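Long-range contact in flagellar basal body protein (Helicobacter pylori, PDB 5NPY), which probably builds part of the flagellar hook, the curved segment that joins the rotary motor to the filament of the bacterial flagellum: residues I363-Y377 / L437-D449. Numbering follows the deposited sequence.
Sequences IYDKAGDKYLLQSEY and LDFKGNKLTYSLD
Phe439 packs its edge against a face of Tyr371 in an offset edge-to-face stack, the planes at 76°. The two rings belong to facing hairpins, strands 346-364 and 370-381 against strands 435-439 and 442-447. CD1 of Ile363 sits over the centre of one Phe439 face, 3.7 Å from the ring centroid. Leu373 repeats this CH-pi contact farther along: its CD2 lies 3.8 Å from the centroid of the Tyr446 ring, close to the normal. With CG anti to the backbone N (chi1 176°), Leu373 turns CD2 over that ring and CD1 toward Leu437 CD1, a tight 3.5 Å.

Polar bonds flank this apolar middle. At the turns, exposed Lys440 forms a salt bridge through NZ with Asp365 OD2 (2.7 Å), which accepts through its anti lone pair. The same NZ donates to Tyr371 OH at 2.8 Å. OD1 of Asp365 accepts from the backbone N of Asp369 within its own turn. At the other, buried end, Ser375 OG and Tyr446 OH share a hydrogen bond of 2.8 Å. A water bridges Tyr446 OH and the Leu373 carbonyl, and Ser402 also bonds Ser375 OG.

Two sheets thus pack face to face through side chains, strand axes 10.8 Å apart at 38°, as in a beta-sandwich. CH-pi and edge-to-face packing hold the apolar core, and the buried Tyr446 hydroxyl is met by Ser375 and water.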
loop_
_atom_site.group_PDB
_atom_site.type_symbol
_atom_site.label_atom_id
_atom_site.label_comp_id
_atom_site.label_asym_id
_atom_site.label_seq_id
_atom_site.Cartn_x
_atom_site.Cartn_y
_atom_site.Cartn_z
ATOM N N ILE A 363 2.420 -6.283 -8.352
ATOM C CA ILE A 363 1.205 -5.932 -9.076
ATOM C C ILE A 363 1.002 -6.940 -10.195
ATOM O O ILE A 363 1.912 -7.693 -10.557
ATOM C CB ILE A 363 1.230 -4.490 -9.624
ATOM C CG1 ILE A 363 2.299 -4.348 -10.711
ATOM C CG2 ILE A 363 1.444 -3.493 -8.463
ATOM C CD1 ILE A 363 2.218 -3.034 -11.500
ATOM N N TYR A 364 -0.226 -6.955 -10.730
ATOM C CA TYR A 364 -0.687 -8.026 -11.598
ATOM C C TYR A 364 -1.426 -7.460 -12.793
ATOM O O TYR A 364 -2.236 -6.542 -12.642
ATOM C CB TYR A 364 -1.596 -8.994 -10.831
ATOM C CG TYR A 364 -0.953 -9.461 -9.554
ATOM C CD1 TYR A 364 -1.248 -8.854 -8.337
ATOM C CD2 TYR A 364 -0.018 -10.489 -9.567
ATOM C CE1 TYR A 364 -0.630 -9.270 -7.160
ATOM C CE2 TYR A 364 0.605 -10.912 -8.400
ATOM C CZ TYR A 364 0.300 -10.296 -7.198
ATOM O OH TYR A 364 0.917 -10.720 -6.034
ATOM N N ASP A 365 -1.161 -8.032 -13.979
ATOM C CA ASP A 365 -1.867 -7.646 -15.199
ATOM C C ASP A 365 -3.209 -8.386 -15.272
ATOM O O ASP A 365 -3.611 -9.088 -14.339
ATOM C CB ASP A 365 -0.983 -7.881 -16.429
ATOM C CG ASP A 365 -0.648 -9.357 -16.667
ATOM O OD1 ASP A 365 -1.293 -10.272 -16.111
ATOM O OD2 ASP A 365 0.290 -9.599 -17.434
ATOM N N LYS A 366 -3.931 -8.229 -16.390
ATOM C CA LYS A 366 -5.223 -8.901 -16.528
ATOM C C LYS A 366 -5.081 -10.423 -16.479
ATOM O O LYS A 366 -6.027 -11.124 -16.096
ATOM C CB LYS A 366 -5.906 -8.487 -17.830
ATOM C CG LYS A 366 -6.448 -7.088 -17.832
ATOM C CD LYS A 366 -6.982 -6.718 -19.198
ATOM C CE LYS A 366 -7.320 -5.239 -19.275
ATOM N NZ LYS A 366 -8.021 -4.910 -20.544
ATOM N N ALA A 367 -3.915 -10.948 -16.869
ATOM C CA ALA A 367 -3.673 -12.384 -16.857
ATOM C C ALA A 367 -3.243 -12.897 -15.491
ATOM O O ALA A 367 -3.211 -14.117 -15.296
ATOM C CB ALA A 367 -2.607 -12.751 -17.890
ATOM N N GLY A 368 -2.931 -12.004 -14.547
ATOM C CA GLY A 368 -2.480 -12.397 -13.232
ATOM C C GLY A 368 -0.985 -12.541 -13.107
ATOM O O GLY A 368 -0.507 -13.031 -12.075
ATOM N N ASP A 369 -0.239 -12.128 -14.123
ATOM C CA ASP A 369 1.213 -12.166 -14.091
ATOM C C ASP A 369 1.756 -11.042 -13.228
ATOM O O ASP A 369 1.268 -9.907 -13.267
ATOM C CB ASP A 369 1.795 -12.046 -15.504
ATOM C CG ASP A 369 1.746 -13.356 -16.272
ATOM O OD1 ASP A 369 2.647 -14.206 -16.076
ATOM O OD2 ASP A 369 0.804 -13.529 -17.073
ATOM N N LYS A 370 2.805 -11.358 -12.484
ATOM C CA LYS A 370 3.365 -10.417 -11.537
ATOM C C LYS A 370 4.318 -9.457 -12.241
ATOM O O LYS A 370 5.171 -9.870 -13.032
ATOM C CB LYS A 370 4.077 -11.160 -10.409
ATOM C CG LYS A 370 4.490 -10.260 -9.243
ATOM C CD LYS A 370 5.309 -11.055 -8.211
ATOM C CE LYS A 370 6.690 -11.438 -8.757
ATOM N NZ LYS A 370 7.372 -12.497 -7.946
ATOM N N TYR A 371 4.143 -8.171 -11.956
ATOM C CA TYR A 371 5.086 -7.110 -12.254
ATOM C C TYR A 371 5.435 -6.405 -10.946
ATOM O O TYR A 371 4.784 -6.604 -9.917
ATOM C CB TYR A 371 4.491 -6.131 -13.272
ATOM C CG TYR A 371 4.389 -6.697 -14.668
ATOM C CD1 TYR A 371 5.318 -6.350 -15.640
ATOM C CD2 TYR A 371 3.367 -7.573 -15.019
ATOM C CE1 TYR A 371 5.240 -6.855 -16.924
ATOM C CE2 TYR A 371 3.278 -8.090 -16.306
ATOM C CZ TYR A 371 4.219 -7.722 -17.256
ATOM O OH TYR A 371 4.155 -8.220 -18.543
ATOM N N LEU A 372 6.489 -5.596 -10.971
ATOM C CA LEU A 372 7.057 -5.033 -9.751
ATOM C C LEU A 372 7.000 -3.504 -9.798
ATOM O O LEU A 372 7.723 -2.873 -10.577
ATOM C CB LEU A 372 8.486 -5.536 -9.561
ATOM C CG LEU A 372 8.698 -7.048 -9.353
ATOM C CD1 LEU A 372 10.199 -7.338 -9.346
ATOM C CD2 LEU A 372 8.041 -7.599 -8.063
ATOM N N LEU A 373 6.154 -2.909 -8.966
ATOM C CA LEU A 373 6.018 -1.449 -8.918
ATOM C C LEU A 373 7.112 -0.916 -7.989
ATOM O O LEU A 373 7.034 -1.051 -6.759
ATOM C CB LEU A 373 4.608 -1.057 -8.481
ATOM C CG LEU A 373 4.291 0.447 -8.272
ATOM C CD1 LEU A 373 4.972 1.280 -9.296
ATOM C CD2 LEU A 373 2.820 0.761 -8.325
ATOM N N GLN A 374 8.161 -0.334 -8.575
ATOM C CA GLN A 374 9.323 0.079 -7.805
ATOM C C GLN A 374 9.351 1.591 -7.636
ATOM O O GLN A 374 8.843 2.347 -8.474
ATOM C CB GLN A 374 10.620 -0.407 -8.439
ATOM C CG GLN A 374 10.712 -1.937 -8.424
ATOM C CD GLN A 374 12.065 -2.487 -8.809
ATOM O OE1 GLN A 374 12.994 -1.746 -9.122
ATOM N NE2 GLN A 374 12.179 -3.809 -8.790
ATOM N N SER A 375 9.906 2.014 -6.500
ATOM C CA SER A 375 10.068 3.418 -6.155
ATOM C C SER A 375 11.424 3.587 -5.519
ATOM O O SER A 375 11.776 2.825 -4.619
ATOM C CB SER A 375 9.011 3.915 -5.169
ATOM O OG SER A 375 7.778 4.123 -5.803
ATOM N N GLU A 376 12.157 4.598 -5.964
ATOM C CA GLU A 376 13.394 5.018 -5.334
ATOM C C GLU A 376 13.253 6.460 -4.854
ATOM O O GLU A 376 12.711 7.308 -5.567
ATOM C CB GLU A 376 14.534 4.899 -6.310
ATOM C CG GLU A 376 14.577 3.583 -7.070
ATOM C CD GLU A 376 15.847 3.508 -7.886
ATOM O OE1 GLU A 376 15.782 3.589 -9.124
ATOM O OE2 GLU A 376 16.929 3.462 -7.266
ATOM N N TYR A 377 13.769 6.734 -3.659
ATOM C CA TYR A 377 13.541 7.983 -2.933
ATOM C C TYR A 377 14.877 8.671 -2.680
ATOM O O TYR A 377 15.836 8.038 -2.208
ATOM C CB TYR A 377 12.828 7.714 -1.587
ATOM C CG TYR A 377 11.553 6.858 -1.667
ATOM C CD1 TYR A 377 10.295 7.412 -1.400
ATOM C CD2 TYR A 377 11.612 5.489 -1.992
ATOM C CE1 TYR A 377 9.119 6.638 -1.473
ATOM C CE2 TYR A 377 10.459 4.716 -2.045
ATOM C CZ TYR A 377 9.204 5.297 -1.796
ATOM O OH TYR A 377 8.040 4.539 -1.865
ATOM N N LEU A 437 0.646 6.084 -13.631
ATOM C CA LEU A 437 1.617 5.280 -14.350
ATOM C C LEU A 437 0.900 4.586 -15.486
ATOM O O LEU A 437 -0.298 4.311 -15.400
ATOM C CB LEU A 437 2.244 4.222 -13.442
ATOM C CG LEU A 437 2.696 4.713 -12.075
ATOM C CD1 LEU A 437 3.326 3.542 -11.328
ATOM C CD2 LEU A 437 3.645 5.895 -12.230
ATOM N N ASP A 438 1.643 4.268 -16.533
ATOM C CA ASP A 438 1.137 3.430 -17.615
ATOM C C ASP A 438 1.580 1.984 -17.386
ATOM O O ASP A 438 2.771 1.668 -17.456
ATOM C CB ASP A 438 1.613 3.936 -18.975
ATOM C CG ASP A 438 1.018 3.131 -20.108
ATOM O OD1 ASP A 438 1.669 2.148 -20.540
ATOM O OD2 ASP A 438 -0.125 3.459 -20.519
ATOM N N PHE A 439 0.617 1.110 -17.133
ATOM C CA PHE A 439 0.856 -0.307 -16.870
ATOM C C PHE A 439 0.409 -1.132 -18.088
ATOM O O PHE A 439 -0.716 -1.647 -18.131
ATOM C CB PHE A 439 0.112 -0.737 -15.612
ATOM C CG PHE A 439 0.351 -2.156 -15.224
ATOM C CD1 PHE A 439 -0.545 -2.821 -14.394
ATOM C CD2 PHE A 439 1.490 -2.821 -15.645
ATOM C CE1 PHE A 439 -0.306 -4.127 -14.018
ATOM C CE2 PHE A 439 1.733 -4.129 -15.265
ATOM C CZ PHE A 439 0.843 -4.781 -14.458
ATOM N N LYS A 440 1.320 -1.281 -19.054
ATOM C CA LYS A 440 1.092 -2.100 -20.257
ATOM C C LYS A 440 -0.154 -1.653 -21.014
ATOM O O LYS A 440 -0.965 -2.473 -21.437
ATOM C CB LYS A 440 0.998 -3.592 -19.913
ATOM C CG LYS A 440 2.345 -4.283 -19.825
ATOM C CD LYS A 440 2.244 -5.622 -19.111
ATOM C CE LYS A 440 1.392 -6.594 -19.883
ATOM N NZ LYS A 440 1.462 -7.973 -19.312
ATOM N N GLY A 441 -0.324 -0.341 -21.161
ATOM C CA GLY A 441 -1.510 0.193 -21.793
ATOM C C GLY A 441 -2.664 0.490 -20.859
ATOM O O GLY A 441 -3.695 1.007 -21.316
ATOM N N ASN A 442 -2.535 0.198 -19.571
ATOM C CA ASN A 442 -3.602 0.481 -18.623
ATOM C C ASN A 442 -3.144 1.563 -17.654
ATOM O O ASN A 442 -1.953 1.669 -17.331
ATOM C CB ASN A 442 -4.017 -0.784 -17.859
ATOM C CG ASN A 442 -4.496 -1.891 -18.782
ATOM O OD1 ASN A 442 -3.748 -2.806 -19.116
ATOM N ND2 ASN A 442 -5.743 -1.803 -19.205
ATOM N N LYS A 443 -4.100 2.371 -17.197
ATOM C CA LYS A 443 -3.816 3.426 -16.232
ATOM C C LYS A 443 -3.872 2.851 -14.819
ATOM O O LYS A 443 -4.887 2.270 -14.412
ATOM C CB LYS A 443 -4.801 4.582 -16.384
ATOM C CG LYS A 443 -4.618 5.434 -17.654
ATOM C CD LYS A 443 -5.866 6.270 -17.901
ATOM C CE LYS A 443 -7.131 5.391 -17.888
ATOM N NZ LYS A 443 -8.356 6.113 -17.415
ATOM N N LEU A 444 -2.783 3.015 -14.079
ATOM C CA LEU A 444 -2.727 2.670 -12.664
ATOM C C LEU A 444 -2.508 3.937 -11.840
ATOM O O LEU A 444 -1.497 4.622 -12.020
ATOM C CB LEU A 444 -1.615 1.657 -12.417
ATOM C CG LEU A 444 -1.422 1.052 -11.021
ATOM C CD1 LEU A 444 -0.501 -0.126 -11.161
ATOM C CD2 LEU A 444 -0.828 2.056 -10.035
ATOM N N THR A 445 -3.426 4.206 -10.896
ATOM C CA THR A 445 -3.308 5.334 -9.961
ATOM C C THR A 445 -2.435 4.918 -8.778
ATOM O O THR A 445 -2.805 4.004 -8.034
ATOM C CB THR A 445 -4.684 5.771 -9.438
ATOM O OG1 THR A 445 -5.596 5.952 -10.524
ATOM C CG2 THR A 445 -4.585 7.082 -8.588
ATOM N N TYR A 446 -1.300 5.597 -8.584
ATOM C CA TYR A 446 -0.328 5.241 -7.548
ATOM C C TYR A 446 -0.254 6.365 -6.517
ATOM O O TYR A 446 -0.007 7.520 -6.881
ATOM C CB TYR A 446 1.047 4.998 -8.171
ATOM C CG TYR A 446 2.158 4.493 -7.251
ATOM C CD1 TYR A 446 3.475 4.721 -7.569
ATOM C CD2 TYR A 446 1.898 3.716 -6.132
ATOM C CE1 TYR A 446 4.496 4.268 -6.782
ATOM C CE2 TYR A 446 2.930 3.246 -5.343
ATOM C CZ TYR A 446 4.228 3.526 -5.679
ATOM O OH TYR A 446 5.286 3.084 -4.922
ATOM N N SER A 447 -0.483 6.030 -5.244
ATOM C CA SER A 447 -0.448 6.997 -4.142
ATOM C C SER A 447 0.616 6.596 -3.127
ATOM O O SER A 447 0.612 5.464 -2.611
ATOM C CB SER A 447 -1.805 7.118 -3.425
ATOM O OG SER A 447 -2.839 7.568 -4.300
ATOM N N LEU A 448 1.524 7.522 -2.849
ATOM C CA LEU A 448 2.658 7.261 -1.974
ATOM C C LEU A 448 2.361 7.518 -0.500
ATOM O O LEU A 448 3.251 7.331 0.327
ATOM C CB LEU A 448 3.838 8.128 -2.402
ATOM C CG LEU A 448 4.358 7.770 -3.798
ATOM C CD1 LEU A 448 5.358 8.801 -4.250
ATOM C CD2 LEU A 448 4.980 6.345 -3.847
ATOM N N ASP A 449 1.150 7.946 -0.138
ATOM C CA ASP A 449 1.010 8.673 1.115
ATOM C C ASP A 449 0.223 7.938 2.178
ATOM O O ASP A 449 0.234 8.380 3.326
ATOM C CB ASP A 449 0.368 10.056 0.881
ATOM C CG ASP A 449 -1.053 9.968 0.360
ATOM O OD1 ASP A 449 -1.870 10.824 0.754
ATOM O OD2 ASP A 449 -1.344 9.046 -0.442
HETATM O O HOH W 1 7.016 0.695 -4.511
#